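Local atomic coordinates of ferric-chelate reductase (NAD(P)H) (Archaeoglobus fulgidus, PDB entry 1I0R), a protein that catalyses the reduction of siderophore-bound ferric iron with NADH or NADPH as electron donor, binds FMN, and also reduces FMN and FAD. Residues B[94-99]-B[104-109]; B[13-18]-B[73-78]; B[33-38]-B[128-133]. All coordinates share one frame; numbering follows the deposited sequence. Where two conformers were deposited one is given.

Contact 1 of 3, residues B[94-99]-B[104-109]; sequences EYKTGK and LVTQHA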
loop_
_atom_site.group_PDB
_atom_site.type_symbol
_atom_site.label_atom_id
_atom_site.label_comp_id
_atom_site.label_asym_id
_atom_site.label_seq_id
_atom_site.Cartn_x
_atom_site.Cartn_y
_atom_site.Cartn_z
ATOM N N GLU B 94 -17.964 13.394 13.569
ATOM C CA GLU B 94 -18.789 12.227 13.834
ATOM C C GLU B 94 -17.915 10.991 13.993
ATOM O O GLU B 94 -17.142 10.652 13.098
ATOM C CB GLU B 94 -19.773 11.991 12.695
ATOM C CG GLU B 94 -20.424 10.608 12.756
ATOM C CD GLU B 94 -21.344 10.308 11.577
ATOM O OE1 GLU B 94 -22.559 10.606 11.689
ATOM O OE2 GLU B 94 -20.855 9.780 10.541
ATOM N N TYR B 95 -18.049 10.313 15.128
ATOM C CA TYR B 95 -17.276 9.098 15.406
ATOM C C TYR B 95 -17.987 8.253 16.451
ATOM O O TYR B 95 -18.976 8.688 17.053
ATOM C CB TYR B 95 -15.864 9.455 15.907
ATOM C CG TYR B 95 -15.796 9.932 17.350
ATOM C CD1 TYR B 95 -15.595 9.027 18.386
ATOM C CD2 TYR B 95 -15.947 11.285 17.672
ATOM C CE1 TYR B 95 -15.545 9.447 19.718
ATOM C CE2 TYR B 95 -15.900 11.721 19.009
ATOM C CZ TYR B 95 -15.701 10.792 20.020
ATOM O OH TYR B 95 -15.677 11.185 21.344
ATOM N N LYS B 96 -17.482 7.045 16.664
ATOM C CA LYS B 96 -18.038 6.142 17.657
ATOM C C LYS B 96 -16.869 5.386 18.263
ATOM O O LYS B 96 -15.743 5.450 17.753
ATOM C CB LYS B 96 -19.040 5.172 17.011
ATOM C CG LYS B 96 -18.446 4.260 15.957
ATOM C CD LYS B 96 -19.532 3.462 15.281
ATOM C CE LYS B 96 -18.958 2.431 14.329
ATOM N NZ LYS B 96 -20.052 1.659 13.659
ATOM N N THR B 97 -17.106 4.687 19.356
ATOM C CA THR B 97 -16.016 3.951 19.974
ATOM C C THR B 97 -16.202 2.441 19.890
ATOM O O THR B 97 -17.234 1.890 20.295
ATOM C CB THR B 97 -15.845 4.362 21.447
ATOM O OG1 THR B 97 -15.604 5.772 21.518
ATOM C CG2 THR B 97 -14.690 3.610 22.087
ATOM N N GLY B 98 -15.178 1.768 19.358
ATOM C CA GLY B 98 -15.238 0.326 19.220
ATOM C C GLY B 98 -14.898 -0.428 20.491
ATOM O O GLY B 98 -14.460 0.171 21.471
ATOM N N LYS B 99 -15.087 -1.746 20.462
ATOM C CA LYS B 99 -14.785 -2.592 21.617
ATOM C C LYS B 99 -13.318 -2.468 22.059
ATOM O O LYS B 99 -13.006 -2.610 23.241
ATOM C CB LYS B 99 -15.119 -4.057 21.307
ATOM C CG LYS B 99 -16.605 -4.340 21.171
ATOM C CD LYS B 99 -16.900 -5.828 20.934
ATOM C CE LYS B 99 -18.410 -6.062 20.915
ATOM N NZ LYS B 99 -18.801 -7.472 20.593
ATOM N N LEU B 104 -13.516 5.443 16.209
ATOM C CA LEU B 104 -13.638 5.151 14.781
ATOM C C LEU B 104 -14.340 6.333 14.136
ATOM O O LEU B 104 -15.548 6.542 14.352
ATOM C CB LEU B 104 -14.458 3.875 14.565
ATOM C CG LEU B 104 -13.835 2.667 15.268
ATOM C CD1 LEU B 104 -14.876 1.553 15.458
ATOM C CD2 LEU B 104 -12.622 2.193 14.432
ATOM N N VAL B 105 -13.585 7.118 13.356
ATOM C CA VAL B 105 -14.159 8.287 12.692
ATOM C C VAL B 105 -14.990 7.876 11.482
ATOM O O VAL B 105 -14.472 7.284 10.527
ATOM C CB VAL B 105 -13.060 9.278 12.249
ATOM C CG1 VAL B 105 -13.673 10.444 11.484
ATOM C CG2 VAL B 105 -12.313 9.802 13.462
ATOM N N THR B 106 -16.283 8.197 11.512
ATOM C CA THR B 106 -17.184 7.825 10.429
ATOM C C THR B 106 -17.451 8.947 9.451
ATOM O O THR B 106 -17.898 8.702 8.324
ATOM C CB THR B 106 -18.526 7.310 10.981
ATOM O OG1 THR B 106 -19.039 8.271 11.911
ATOM C CG2 THR B 106 -18.330 5.987 11.723
ATOM N N GLN B 107 -17.160 10.174 9.872
ATOM C CA GLN B 107 -17.384 11.320 8.991
ATOM C C GLN B 107 -16.472 11.260 7.770
ATOM O O GLN B 107 -15.265 11.091 7.906
ATOM C CB GLN B 107 -17.144 12.626 9.733
ATOM C CG GLN B 107 -17.850 13.811 9.074
ATOM C CD GLN B 107 -17.741 15.073 9.907
ATOM O OE1 GLN B 107 -17.620 15.010 11.132
ATOM N NE2 GLN B 107 -17.783 16.230 9.243
ATOM N N HIS B 108 -17.073 11.407 6.591
ATOM C CA HIS B 108 -16.366 11.373 5.309
ATOM C C HIS B 108 -15.675 10.049 5.029
ATOM O O HIS B 108 -14.777 9.984 4.186
ATOM C CB HIS B 108 -15.343 12.507 5.234
ATOM C CG HIS B 108 -15.962 13.865 5.322
ATOM N ND1 HIS B 108 -16.894 14.313 4.410
ATOM C CD2 HIS B 108 -15.841 14.841 6.253
ATOM C CE1 HIS B 108 -17.326 15.507 4.780
ATOM N NE2 HIS B 108 -16.704 15.851 5.894
ATOM N N ALA B 109 -16.113 8.995 5.706
ATOM C CA ALA B 109 -15.501 7.684 5.524
ATOM C C ALA B 109 -16.344 6.733 4.716
ATOM O O ALA B 109 -17.545 6.568 4.969
ATOM C CB ALA B 109 -15.189 7.068 6.881
#
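Gln107 reaches across to the backbone of Glu94. Its CB lies 4.0 Å from Glu94 CB, so the two side chains start out in contact. CG stands opposite its own main-chain nitrogen (chi1 -158°), and the chain runs on extended. CD is thereby carried to the Glu94 nitrogen, and OE1 accepts from Glu94 N at 2.9 Å. The donor lies in the plane of the amide carbonyl, and the N-H points at OE1 with an angle of 159°. The main chain replies in the other direction. Glu94 O accepts from Thr106 N at 3.0 Å and from Gln107 N at 3.3 Å. Both donors come from the same face of the Glu94 carbonyl plane, so two bonds grip one oxygen.

These bonds extend a small beta hairpin formed by strands 95-97 and 103-105. Lys96 and Leu104 are its antiparallel hydrogen-bonded pair. Leu104 N gives to Lys96 O at 2.7 Å, nearly in line with the C=O bond, and Lys96 N returns a bond to Leu104 O at 3.1 Å. Tyr95 and Val105 form the adjoining non-hydrogen-bonded pair. Tyr95 CB sits 4.3 Å from Val105 CG2, while the phenol ring leads away from the partner strand. On the other face, the Lys96 side chain begins beside Leu104, and its NZ ends in a salt bridge with Glu137. Beyond the pairing, a type II turn from Thr106 to Ala109 redirects the chain into strand 109-122. The Ala109 N to Thr106 O bond closes that turn at 3.2 Å. Val105, on the Tyr95 face, packs on Ile15 and Thr17 of strand 14-20.

Contact 2 of 3, residues B[13-18]-B[73-78]; sequences LYIVTS and MEFIGR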
loop_
_atom_site.group_PDB
_atom_site.type_symbol
_atom_site.label_atom_id
_atom_site.label_comp_id
_atom_site.label_asym_id
_atom_site.label_seq_id
_atom_site.Cartn_x
_atom_site.Cartn_y
_atom_site.Cartn_z
ATOM N N LEU B 13 -5.824 7.367 1.035
ATOM C CA LEU B 13 -5.678 8.436 2.053
ATOM C C LEU B 13 -6.629 8.038 3.187
ATOM O O LEU B 13 -7.798 7.725 2.965
ATOM C CB LEU B 13 -6.021 9.831 1.509
ATOM C CG LEU B 13 -5.330 10.901 2.369
ATOM C CD1 LEU B 13 -3.786 10.817 2.196
ATOM C CD2 LEU B 13 -5.833 12.289 1.965
ATOM N N TYR B 14 -6.095 8.048 4.404
ATOM C CA TYR B 14 -6.823 7.549 5.568
ATOM C C TYR B 14 -6.597 8.378 6.804
ATOM O O TYR B 14 -5.686 9.198 6.861
ATOM C CB TYR B 14 -6.309 6.136 5.921
ATOM C CG TYR B 14 -6.091 5.197 4.740
ATOM C CD1 TYR B 14 -4.904 5.209 4.008
ATOM C CD2 TYR B 14 -7.100 4.342 4.344
ATOM C CE1 TYR B 14 -4.739 4.371 2.885
ATOM C CE2 TYR B 14 -6.952 3.511 3.238
ATOM C CZ TYR B 14 -5.773 3.532 2.513
ATOM O OH TYR B 14 -5.701 2.719 1.391
ATOM N N ILE B 15 -7.473 8.160 7.781
ATOM C CA ILE B 15 -7.275 8.736 9.091
ATOM C C ILE B 15 -6.972 7.492 9.921
ATOM O O ILE B 15 -7.733 6.502 9.867
ATOM C CB ILE B 15 -8.541 9.353 9.724
ATOM C CG1 ILE B 15 -9.167 10.423 8.843
ATOM C CG2 ILE B 15 -8.143 9.947 11.098
ATOM C CD1 ILE B 15 -10.433 11.048 9.501
ATOM N N VAL B 16 -5.864 7.507 10.660
ATOM C CA VAL B 16 -5.516 6.383 11.542
ATOM C C VAL B 16 -5.733 6.904 12.969
ATOM O O VAL B 16 -5.198 7.959 13.340
ATOM C CB VAL B 16 -4.047 5.913 11.351
ATOM C CG1 VAL B 16 -3.697 4.811 12.358
ATOM C CG2 VAL B 16 -3.866 5.371 9.905
ATOM N N THR B 17 -6.517 6.166 13.762
ATOM C CA THR B 17 -6.843 6.615 15.119
ATOM C C THR B 17 -6.458 5.649 16.227
ATOM O O THR B 17 -6.260 4.453 16.002
ATOM C CB THR B 17 -8.360 6.880 15.234
ATOM O OG1 THR B 17 -9.077 5.701 14.842
ATOM C CG2 THR B 17 -8.784 8.041 14.345
ATOM N N SER B 18 -6.336 6.174 17.450
ATOM C CA SER B 18 -6.020 5.329 18.586
ATOM C C SER B 18 -6.401 6.129 19.817
ATOM O O SER B 18 -6.934 7.219 19.687
ATOM C CB SER B 18 -4.533 4.968 18.629
ATOM O OG SER B 18 -4.312 3.917 19.542
ATOM N N MET B 73 -10.775 19.593 2.127
ATOM C CA MET B 73 -9.376 19.760 2.502
ATOM C C MET B 73 -9.228 20.222 3.952
ATOM O O MET B 73 -8.241 19.899 4.620
ATOM C CB MET B 73 -8.684 20.762 1.570
ATOM C CG MET B 73 -8.558 20.290 0.131
ATOM S SD MET B 73 -7.469 18.843 -0.029
ATOM C CE MET B 73 -5.859 19.641 -0.165
ATOM N N GLU B 74 -10.202 20.985 4.439
ATOM C CA GLU B 74 -10.145 21.477 5.812
ATOM C C GLU B 74 -10.238 20.323 6.807
ATOM O O GLU B 74 -9.582 20.334 7.849
ATOM C CB GLU B 74 -11.269 22.493 6.074
ATOM C CG GLU B 74 -12.619 22.131 5.466
ATOM C CD GLU B 74 -12.848 22.769 4.092
ATOM O OE1 GLU B 74 -11.993 22.601 3.187
ATOM O OE2 GLU B 74 -13.895 23.445 3.919
ATOM N N PHE B 75 -11.051 19.330 6.470
ATOM C CA PHE B 75 -11.237 18.166 7.331
ATOM C C PHE B 75 -9.928 17.386 7.382
ATOM O O PHE B 75 -9.485 16.959 8.443
ATOM C CB PHE B 75 -12.366 17.292 6.771
ATOM C CG PHE B 75 -12.741 16.130 7.652
ATOM C CD1 PHE B 75 -13.571 16.305 8.757
ATOM C CD2 PHE B 75 -12.290 14.848 7.353
ATOM C CE1 PHE B 75 -13.951 15.225 9.547
ATOM C CE2 PHE B 75 -12.664 13.756 8.138
ATOM C CZ PHE B 75 -13.498 13.942 9.238
ATOM N N ILE B 76 -9.302 17.206 6.225
ATOM C CA ILE B 76 -8.032 16.498 6.179
ATOM C C ILE B 76 -7.029 17.313 6.991
ATOM O O ILE B 76 -6.189 16.765 7.707
ATOM C CB ILE B 76 -7.560 16.328 4.713
ATOM C CG1 ILE B 76 -8.606 15.509 3.952
ATOM C CG2 ILE B 76 -6.199 15.649 4.666
ATOM C CD1 ILE B 76 -8.390 15.406 2.446
ATOM N N GLY B 77 -7.148 18.634 6.905
ATOM C CA GLY B 77 -6.248 19.505 7.642
ATOM C C GLY B 77 -6.308 19.339 9.157
ATOM O O GLY B 77 -5.280 19.456 9.833
ATOM N N ARG B 78 -7.494 19.063 9.691
ATOM C CA ARG B 78 -7.662 18.879 11.133
ATOM C C ARG B 78 -6.774 17.771 11.659
ATOM O O ARG B 78 -6.238 17.860 12.767
ATOM C CB ARG B 78 -9.106 18.508 11.477
ATOM C CG ARG B 78 -10.134 19.507 11.029
ATOM C CD ARG B 78 -11.525 19.036 11.405
ATOM N NE ARG B 78 -11.657 18.892 12.851
ATOM C CZ ARG B 78 -12.768 19.161 13.527
ATOM N NH1 ARG B 78 -13.851 19.587 12.889
ATOM N NH2 ARG B 78 -12.790 19.017 14.844
#
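The side chains of Ile15 and Phe75 cross at about a right angle. The isoleucine comes off strand 14-20 and heads toward helix 73-78. Its CG1 lies on the far side of CB from the carbonyl carbon (chi1 -57°), and the branch is extended to CD1 (chi2 -179°). That methyl touches the ring at one corner, with CD1 3.8 Å from Phe75 CE2. CD1 comes in obliquely to the ring. Phe75 does not leave the helix pointing straight at the strand. Its CG lies opposite its own backbone N (chi1 -174°), and this turns the ring inward to the methyl. The same ring meets the imidazole of His108 edge-to-face and also touches Gln107.

Leu13 and Ile76 make the second pair, and their side chains cross obliquely. Only the branch ends touch, Leu13 CD2 lying 4.1 Å from Ile76 CD1. Here too the strand residue points at the helix, while the helix residue turns its outer end inward. The nearest main chains remain well apart, with the Ile15 and Ile76 CA atoms 8.3 Å from each other.

Helix 73-78 is thus laid against the outside of the barrel across the end of strand 14-20. Both Leu13 and Ile76 are also touched by Ile28, one of the FMN-binding residues, and by Tyr150 of helix 147-155, which binds NADP(+).

All four touching side chains are buried and apolar, and no hydrogen bond links the two segments. The contact therefore rests on van der Waals packing and the exclusion of water.

Contact 3 of 3, residues B[33-38]-B[128-133]; sequences FQLTSK and LFVGEA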
loop_
_atom_site.group_PDB
_atom_site.type_symbol
_atom_site.label_atom_id
_atom_site.label_comp_id
_atom_site.label_asym_id
_atom_site.label_seq_id
_atom_site.Cartn_x
_atom_site.Cartn_y
_atom_site.Cartn_z
ATOM N N PHE B 33 -2.273 -0.853 4.422
ATOM C CA PHE B 33 -2.452 -1.934 3.471
ATOM C C PHE B 33 -2.776 -3.252 4.138
ATOM O O PHE B 33 -2.336 -3.530 5.246
ATOM C CB PHE B 33 -1.218 -2.049 2.547
ATOM C CG PHE B 33 0.116 -2.156 3.254
ATOM C CD1 PHE B 33 0.752 -3.380 3.362
ATOM C CD2 PHE B 33 0.796 -1.018 3.677
ATOM C CE1 PHE B 33 2.069 -3.473 3.876
ATOM C CE2 PHE B 33 2.098 -1.098 4.191
ATOM C CZ PHE B 33 2.734 -2.330 4.286
ATOM N N GLN B 34 -3.563 -4.076 3.461
ATOM C CA GLN B 34 -3.875 -5.398 3.979
ATOM C C GLN B 34 -2.674 -6.308 3.688
ATOM O O GLN B 34 -2.163 -6.318 2.565
ATOM C CB GLN B 34 -5.126 -5.966 3.279
ATOM C CG GLN B 34 -5.500 -7.377 3.765
ATOM C CD GLN B 34 -6.839 -7.859 3.212
ATOM O OE1 GLN B 34 -7.531 -7.122 2.492
ATOM N NE2 GLN B 34 -7.208 -9.098 3.554
ATOM N N LEU B 35 -2.255 -7.094 4.673
ATOM C CA LEU B 35 -1.108 -7.996 4.466
ATOM C C LEU B 35 -1.493 -9.430 4.184
ATOM O O LEU B 35 -0.857 -10.101 3.349
ATOM C CB LEU B 35 -0.206 -7.982 5.700
ATOM C CG LEU B 35 0.415 -6.620 6.014
ATOM C CD1 LEU B 35 1.650 -6.832 6.867
ATOM C CD2 LEU B 35 0.838 -5.950 4.721
ATOM N N THR B 36 -2.530 -9.896 4.877
ATOM C CA THR B 36 -2.969 -11.292 4.780
ATOM C C THR B 36 -4.495 -11.405 4.823
ATOM O O THR B 36 -5.184 -10.459 5.232
ATOM C CB THR B 36 -2.407 -12.128 5.972
ATOM O OG1 THR B 36 -2.970 -11.661 7.205
ATOM C CG2 THR B 36 -0.872 -11.984 6.079
ATOM N N SER B 37 -5.015 -12.565 4.430
ATOM C CA SER B 37 -6.470 -12.762 4.478
ATOM C C SER B 37 -6.857 -13.842 5.483
ATOM O O SER B 37 -8.022 -13.930 5.875
ATOM C CB SER B 37 -7.006 -13.128 3.100
ATOM O OG SER B 37 -6.403 -14.331 2.641
ATOM N N LYS B 38 -5.884 -14.640 5.920
ATOM C CA LYS B 38 -6.131 -15.724 6.874
ATOM C C LYS B 38 -5.186 -15.676 8.071
ATOM O O LYS B 38 -4.125 -16.298 8.058
ATOM C CB LYS B 38 -5.984 -17.090 6.183
ATOM C CG LYS B 38 -7.074 -17.381 5.159
ATOM C CD LYS B 38 -6.970 -18.802 4.588
ATOM C CE LYS B 38 -8.148 -19.111 3.651
ATOM N NZ LYS B 38 -8.085 -20.477 3.016
ATOM N N LEU B 128 6.073 -0.093 11.682
ATOM C CA LEU B 128 4.979 -0.656 10.913
ATOM C C LEU B 128 4.201 -1.528 11.914
ATOM O O LEU B 128 4.732 -2.502 12.462
ATOM C CB LEU B 128 5.508 -1.518 9.752
ATOM C CG LEU B 128 4.435 -2.027 8.781
ATOM C CD1 LEU B 128 3.899 -0.924 7.939
ATOM C CD2 LEU B 128 5.019 -3.070 7.877
ATOM N N PHE B 129 2.948 -1.158 12.189
ATOM C CA PHE B 129 2.139 -1.919 13.131
ATOM C C PHE B 129 1.296 -2.906 12.358
ATOM O O PHE B 129 0.663 -2.520 11.388
ATOM C CB PHE B 129 1.196 -0.988 13.930
ATOM C CG PHE B 129 1.915 -0.026 14.831
ATOM C CD1 PHE B 129 2.205 1.270 14.402
ATOM C CD2 PHE B 129 2.319 -0.430 16.100
ATOM C CE1 PHE B 129 2.900 2.173 15.239
ATOM C CE2 PHE B 129 3.013 0.451 16.946
ATOM C CZ PHE B 129 3.302 1.747 16.517
ATOM N N VAL B 130 1.324 -4.172 12.759
ATOM C CA VAL B 130 0.511 -5.180 12.098
ATOM C C VAL B 130 -0.678 -5.465 13.004
ATOM O O VAL B 130 -0.520 -5.915 14.139
ATOM C CB VAL B 130 1.294 -6.478 11.877
ATOM C CG1 VAL B 130 0.391 -7.521 11.164
ATOM C CG2 VAL B 130 2.517 -6.184 10.997
ATOM N N GLY B 131 -1.869 -5.175 12.505
ATOM C CA GLY B 131 -3.043 -5.428 13.321
ATOM C C GLY B 131 -3.973 -6.487 12.774
ATOM O O GLY B 131 -4.172 -6.612 11.563
ATOM N N GLU B 132 -4.577 -7.257 13.669
ATOM C CA GLU B 132 -5.535 -8.251 13.233
ATOM C C GLU B 132 -6.880 -7.520 13.228
ATOM O O GLU B 132 -7.244 -6.916 14.232
ATOM C CB GLU B 132 -5.556 -9.427 14.207
ATOM C CG GLU B 132 -6.374 -10.585 13.689
ATOM C CD GLU B 132 -6.278 -11.836 14.564
ATOM O OE1 GLU B 132 -5.147 -12.249 14.935
ATOM O OE2 GLU B 132 -7.346 -12.411 14.865
ATOM N N ALA B 133 -7.598 -7.546 12.113
ATOM C CA ALA B 133 -8.891 -6.857 12.023
ATOM C C ALA B 133 -9.920 -7.520 12.934
ATOM O O ALA B 133 -10.096 -8.740 12.899
ATOM C CB ALA B 133 -9.386 -6.850 10.569
#
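The ring of Phe33 meets Leu128 through one methyl group. Leu128 CD1 lies 4.1 Å from Phe33 CZ and 4.2 Å from Phe33 CE2, so the methyl meets the ring at its CZ–CE2 end. The approach is oblique, and the two side chains cross at about a right angle. Phe33 CG is held between the main-chain nitrogen and carbonyl carbon (chi1 53°), which swings the ring round to Leu128. Phe33 was modelled in two conformers, and the ring contacts hold for the one described. In that conformer the ring stacks on Phe33 of the second subunit, while Leu128 meets Leu128 of that subunit, so the apolar patch continues into the dimer interface. The second flat group is the amide of Gln34. It bonds within its own segment, giving a hydrogen bond from Gln34 NE2 to Thr36 O at 3.0 Å. Thr36 O lies in the amide plane, but NE2 stands above the plane of the Thr36 carbonyl.

Leu35 and Val130 make the other touch between the segments. Leu35 points at strand 126-138, and its CD1 comes 4.3 Å from Val130 CG2. The CA atoms of this pair are 8.3 Å apart, since the two strands are not direct neighbours. Strand 40-47 runs between them and bonds through its backbone to both.

Thr31 and Cys45 of the same chain bind FMN, and lie beside Phe33 and Leu128. Packing across an intervening strand fits the closed six-stranded antiparallel barrel of this flavin reductase-like domain.

From the N terminus, strand 14-20 supplies the first half of contact 2, and the next strand, 23-37, supplies the first half of contact 3. Contact 2 then closes at helix 73-78, which it ties to the barrel. Contact 3 is still open, so these two cross. Contact 1 opens and closes later as a short hairpin, wholly within the long span between 33-38 and 128-133. Contact 3 closes last and joins two strands of the barrel. Contacts 1 and 2 touch each other, in part where the turn leaving the hairpin meets helix 73-78. Contact 3 lies apart, its centre about 20 Å from that of contact 1.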